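Local coordinates for protein macrolide 2'-phosphotransferase MphH (Brachybacterium faecium, PDB 5UXD) that binds azithromycin and probably inactivates macrolide antibiotics by phosphorylating their 2'-hydroxyl group, with GTP as the likely donor, at residues 93-105 against 201-215. Residues are numbered along the deposited sequence; the frame is centred on the assembly and turned at random.
Sequences YPLLPGSPGLTVA and PAHTLVEDERITAVL
Leu-205 CD1 covers the carbonyl-oxygen end of one face of the Pro-97–Gly-98 peptide, 3.4 Å from Pro-97 O; in one conformer, Glu-207 OE2 lies over Gly-98 N on the opposite face without hydrogen bonding. Next in line, Leu-205 CD2 rests on a face of the Pro-100 ring, 4.0 Å from CG. The kinase-like fold of aminoglycoside phosphotransferase relatives puts its interlobe linker here, leading from strand 91-94 to strand 99-104, which pairs antiparallel with 204-207 of a hairpin closed by a type I' turn at 207-210. In the hydrogen-bonded pair, Ser-99 N gives an almost straight bond to Val-206 O (3.2 Å, 178°), and Val-206 N answers to Ser-99 O at 2.7 Å. A classic bulge, where Thr-212 and Ala-213 both face Leu-205, fits an extra residue into strand 210-214; there a water bridges Pro-97 O and Thr-212 OG1. With CG anti to its carbonyl carbon (chi1 -68°), Leu-96 rests CD1 against both Ala-213 CB and Leu-215 CD2, the latter 3.7 Å away. Linker and hairpin thus meet beside the nucleotide site: Leu-96 and Ala-202 bind GDP, and neighbouring His-203 and Asp-216 magnesium, in crystals of this enzyme, though neither ligand is bound here. Beyond the pairing, Leu-102 CD2 packs on Ala-202 CB at 3.8 Å. Pro-201 O holds the 201-204 turn, accepting Thr-204 N and, at 3.1 Å, Thr-204 OG1 from the same face of its carbonyl plane.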
loop_
_atom_site.group_PDB
_atom_site.type_symbol
_atom_site.label_atom_id
_atom_site.label_comp_id
_atom_site.label_asym_id
_atom_site.label_seq_id
_atom_site.Cartn_x
_atom_site.Cartn_y
_atom_site.Cartn_z
ATOM N N TYR A 93 18.505 2.300 -1.162
ATOM C CA TYR A 93 18.253 1.755 -2.490
ATOM C C TYR A 93 18.265 2.876 -3.517
ATOM O O TYR A 93 17.996 4.032 -3.185
ATOM C CB TYR A 93 16.920 0.994 -2.532
ATOM C CG TYR A 93 15.729 1.770 -2.025
ATOM C CD1 TYR A 93 15.378 1.741 -0.680
ATOM C CD2 TYR A 93 14.946 2.523 -2.895
ATOM C CE1 TYR A 93 14.286 2.448 -0.217
ATOM C CE2 TYR A 93 13.855 3.231 -2.437
ATOM C CZ TYR A 93 13.533 3.189 -1.097
ATOM O OH TYR A 93 12.447 3.889 -0.634
ATOM N N PRO A 94 18.565 2.561 -4.780
ATOM C CA PRO A 94 18.508 3.585 -5.829
ATOM C C PRO A 94 17.112 4.174 -5.970
ATOM O O PRO A 94 16.101 3.470 -5.875
ATOM C CB PRO A 94 18.925 2.824 -7.094
ATOM C CG PRO A 94 19.751 1.673 -6.593
ATOM C CD PRO A 94 19.139 1.291 -5.265
ATOM N N LEU A 95 17.068 5.490 -6.202
ATOM C CA LEU A 95 15.813 6.171 -6.474
ATOM C C LEU A 95 15.167 5.591 -7.726
ATOM O O LEU A 95 15.821 5.409 -8.760
ATOM C CB LEU A 95 16.057 7.674 -6.646
ATOM C CG LEU A 95 14.820 8.539 -6.907
ATOM C CD1 LEU A 95 13.992 8.682 -5.641
ATOM C CD2 LEU A 95 15.208 9.916 -7.451
ATOM N N LEU A 96 13.909 5.278 -7.622
ATOM C CA LEU A 96 13.185 4.779 -8.778
ATOM C C LEU A 96 12.773 5.925 -9.701
ATOM O O LEU A 96 12.459 7.021 -9.237
ATOM C CB LEU A 96 11.961 4.008 -8.317
ATOM C CG LEU A 96 12.385 2.720 -7.608
ATOM C CD1 LEU A 96 11.196 1.887 -7.209
ATOM C CD2 LEU A 96 13.308 1.931 -8.530
ATOM N N PRO A 97 12.756 5.690 -11.010
ATOM C CA PRO A 97 12.376 6.750 -11.947
ATOM C C PRO A 97 10.871 6.990 -11.979
ATOM O O PRO A 97 10.061 6.118 -11.662
ATOM C CB PRO A 97 12.871 6.210 -13.293
ATOM C CG PRO A 97 12.691 4.730 -13.155
ATOM C CD PRO A 97 13.021 4.415 -11.704
ATOM N N GLY A 98 10.509 8.200 -12.373
ATOM C CA GLY A 98 9.122 8.588 -12.544
ATOM C C GLY A 98 8.667 9.537 -11.448
ATOM O O GLY A 98 9.410 9.889 -10.533
ATOM N N SER A 99 7.402 9.935 -11.554
ATOM C CA SER A 99 6.811 10.844 -10.595
ATOM C C SER A 99 5.626 10.190 -9.893
ATOM O O SER A 99 4.882 9.421 -10.511
ATOM C CB SER A 99 6.357 12.139 -11.284
ATOM O OG SER A 99 7.464 12.826 -11.840
ATOM N N PRO A 100 5.429 10.466 -8.604
ATOM C CA PRO A 100 4.298 9.863 -7.887
ATOM C C PRO A 100 2.971 10.281 -8.503
ATOM O O PRO A 100 2.775 11.440 -8.874
ATOM C CB PRO A 100 4.453 10.403 -6.460
ATOM C CG PRO A 100 5.868 10.867 -6.368
ATOM C CD PRO A 100 6.220 11.353 -7.734
ATOM N N GLY A 101 2.058 9.317 -8.627
ATOM C CA GLY A 101 0.747 9.629 -9.154
ATOM C C GLY A 101 -0.080 10.523 -8.259
ATOM O O GLY A 101 -1.082 11.081 -8.719
ATOM N N LEU A 102 0.322 10.671 -7.001
ATOM C CA LEU A 102 -0.369 11.510 -6.033
ATOM C C LEU A 102 0.642 11.896 -4.966
ATOM O O LEU A 102 1.314 11.022 -4.408
ATOM C CB LEU A 102 -1.560 10.760 -5.418
ATOM C CG LEU A 102 -2.504 11.418 -4.408
ATOM C CD1 LEU A 102 -3.844 10.701 -4.423
ATOM C CD2 LEU A 102 -1.932 11.407 -2.995
ATOM N N THR A 103 0.748 13.192 -4.684
ATOM C CA THR A 103 1.633 13.692 -3.641
ATOM C C THR A 103 0.834 14.471 -2.600
ATOM O O THR A 103 -0.193 15.090 -2.908
ATOM C CB THR A 103 2.748 14.582 -4.226
ATOM O OG1 THR A 103 2.174 15.606 -5.051
ATOM C CG2 THR A 103 3.715 13.754 -5.058
ATOM N N VAL A 104 1.309 14.424 -1.357
ATOM C CA VAL A 104 0.680 15.148 -0.255
ATOM C C VAL A 104 1.714 16.116 0.309
ATOM O O VAL A 104 2.816 15.701 0.693
ATOM C CB VAL A 104 0.170 14.196 0.841
ATOM C CG1 VAL A 104 -0.322 14.986 2.053
ATOM C CG2 VAL A 104 -0.928 13.298 0.299
ATOM N N ALA A 105 1.331 17.389 0.373
ATOM C CA ALA A 105 2.221 18.431 0.861
ATOM C C ALA A 105 2.341 18.361 2.383
ATOM O O ALA A 105 1.707 17.540 3.052
ATOM C CB ALA A 105 1.735 19.805 0.408
ATOM N N PRO A 201 -2.814 5.756 -6.315
ATOM C CA PRO A 201 -1.737 6.480 -7.017
ATOM C C PRO A 201 -0.602 6.992 -6.138
ATOM O O PRO A 201 0.511 7.184 -6.647
ATOM C CB PRO A 201 -2.493 7.631 -7.688
ATOM C CG PRO A 201 -3.813 7.036 -8.016
ATOM C CD PRO A 201 -4.141 6.144 -6.838
ATOM N N ALA A 202 -0.830 7.219 -4.842
ATOM C CA ALA A 202 0.270 7.644 -3.982
ATOM C C ALA A 202 1.357 6.582 -3.851
ATOM O O ALA A 202 2.478 6.910 -3.453
ATOM C CB ALA A 202 -0.248 8.013 -2.595
ATOM N N HIS A 203 1.053 5.317 -4.153
ATOM C CA HIS A 203 2.040 4.248 -4.064
ATOM C C HIS A 203 2.527 3.791 -5.432
ATOM O O HIS A 203 3.084 2.695 -5.559
ATOM C CB HIS A 203 1.474 3.075 -3.272
ATOM C CG HIS A 203 1.246 3.403 -1.836
ATOM N ND1 HIS A 203 0.156 2.956 -1.128
ATOM C CD2 HIS A 203 1.968 4.167 -0.977
ATOM C CE1 HIS A 203 0.223 3.411 0.113
ATOM N NE2 HIS A 203 1.312 4.151 0.229
ATOM N N THR A 204 2.302 4.590 -6.464
ATOM C CA THR A 204 2.844 4.315 -7.781
ATOM C C THR A 204 3.758 5.459 -8.207
ATOM O O THR A 204 3.708 6.571 -7.670
ATOM C CB THR A 204 1.732 4.109 -8.824
ATOM O OG1 THR A 204 1.066 5.355 -9.065
ATOM C CG2 THR A 204 0.705 3.077 -8.350
ATOM N N LEU A 205 4.632 5.161 -9.158
ATOM C CA LEU A 205 5.261 6.217 -9.928
ATOM C C LEU A 205 4.810 6.064 -11.366
ATOM O O LEU A 205 4.653 4.935 -11.861
ATOM C CB LEU A 205 6.789 6.180 -9.841
ATOM C CG LEU A 205 7.387 6.058 -8.437
ATOM C CD1 LEU A 205 8.890 5.863 -8.500
ATOM C CD2 LEU A 205 7.036 7.276 -7.609
ATOM N N VAL A 206 4.580 7.202 -12.004
ATOM C CA VAL A 206 3.983 7.213 -13.329
ATOM C C VAL A 206 4.881 7.963 -14.296
ATOM O O VAL A 206 5.590 8.910 -13.934
ATOM C CB VAL A 206 2.560 7.823 -13.339
ATOM C CG1 VAL A 206 1.571 6.901 -12.623
ATOM C CG2 VAL A 206 2.564 9.208 -12.720
ATOM N N GLU A 207 4.857 7.502 -15.540
ATOM C CA GLU A 207 5.488 8.188 -16.660
ATOM C C GLU A 207 4.541 8.075 -17.846
ATOM O O GLU A 207 4.190 6.960 -18.245
ATOM C CB GLU A 207 6.856 7.578 -16.988
ATOM C CG GLU A 207 7.904 7.738 -15.881
ATOM C CD GLU A 207 9.305 7.345 -16.327
ATOM O OE1 GLU A 207 9.437 6.666 -17.366
ATOM O OE2 GLU A 207 10.279 7.720 -15.642
ATOM N N ASP A 208 4.117 9.216 -18.391
ATOM C CA ASP A 208 3.151 9.249 -19.491
ATOM C C ASP A 208 1.882 8.474 -19.136
ATOM O O ASP A 208 1.342 7.719 -19.948
ATOM C CB ASP A 208 3.771 8.720 -20.783
ATOM C CG ASP A 208 4.836 9.650 -21.340
ATOM O OD1 ASP A 208 4.795 10.855 -21.016
ATOM O OD2 ASP A 208 5.701 9.182 -22.109
ATOM N N GLU A 209 1.408 8.663 -17.902
ATOM C CA GLU A 209 0.194 8.067 -17.343
ATOM C C GLU A 209 0.279 6.550 -17.206
ATOM O O GLU A 209 -0.741 5.895 -16.938
ATOM C CB GLU A 209 -1.056 8.461 -18.147
ATOM C CG GLU A 209 -1.056 9.919 -18.607
ATOM C CD GLU A 209 -2.443 10.455 -18.935
ATOM O OE1 GLU A 209 -2.601 11.695 -18.960
ATOM O OE2 GLU A 209 -3.375 9.649 -19.166
ATOM N N ARG A 210 1.467 5.971 -17.351
ATOM C CA ARG A 210 1.678 4.547 -17.138
ATOM C C ARG A 210 2.459 4.340 -15.852
ATOM O O ARG A 210 3.332 5.145 -15.509
ATOM C CB ARG A 210 2.432 3.911 -18.312
ATOM C CG ARG A 210 1.647 3.929 -19.609
ATOM C CD ARG A 210 2.319 3.151 -20.722
ATOM N NE ARG A 210 1.553 3.280 -21.957
ATOM C CZ ARG A 210 1.695 4.285 -22.817
ATOM N NH1 ARG A 210 2.585 5.243 -22.582
ATOM N NH2 ARG A 210 0.948 4.334 -23.912
ATOM N N ILE A 211 2.140 3.260 -15.148
ATOM C CA ILE A 211 2.868 2.908 -13.936
ATOM C C ILE A 211 4.243 2.391 -14.323
ATOM O O ILE A 211 4.372 1.488 -15.161
ATOM C CB ILE A 211 2.096 1.859 -13.127
ATOM C CG1 ILE A 211 0.756 2.417 -12.656
ATOM C CG2 ILE A 211 2.923 1.370 -11.940
ATOM C CD1 ILE A 211 -0.136 1.350 -12.019
ATOM N N THR A 212 5.277 2.972 -13.726
ATOM C CA THR A 212 6.636 2.507 -13.938
ATOM C C THR A 212 7.288 1.967 -12.676
ATOM O O THR A 212 8.367 1.369 -12.770
ATOM C CB THR A 212 7.513 3.630 -14.504
ATOM O OG1 THR A 212 7.512 4.746 -13.602
ATOM C CG2 THR A 212 6.985 4.080 -15.866
ATOM N N ALA A 213 6.676 2.152 -11.511
ATOM C CA ALA A 213 7.182 1.569 -10.276
ATOM C C ALA A 213 6.058 1.537 -9.259
ATOM O O ALA A 213 5.155 2.377 -9.291
ATOM C CB ALA A 213 8.375 2.361 -9.723
ATOM N N VAL A 214 6.136 0.574 -8.342
ATOM C CA VAL A 214 5.190 0.455 -7.245
ATOM C C VAL A 214 5.978 0.399 -5.942
ATOM O O VAL A 214 6.966 -0.342 -5.830
ATOM C CB VAL A 214 4.273 -0.773 -7.415
ATOM C CG1 VAL A 214 3.329 -0.917 -6.226
ATOM C CG2 VAL A 214 3.469 -0.635 -8.711
ATOM N N LEU A 215 5.554 1.205 -4.975
ATOM C CA LEU A 215 6.285 1.422 -3.737
ATOM C C LEU A 215 5.467 0.961 -2.539
ATOM O O LEU A 215 4.286 0.612 -2.653
ATOM C CB LEU A 215 6.641 2.902 -3.563
ATOM C CG LEU A 215 6.994 3.694 -4.819
ATOM C CD1 LEU A 215 6.865 5.179 -4.546
ATOM C CD2 LEU A 215 8.403 3.348 -5.277
HETATM O O HOH W 1 9.862 3.724 -12.198
#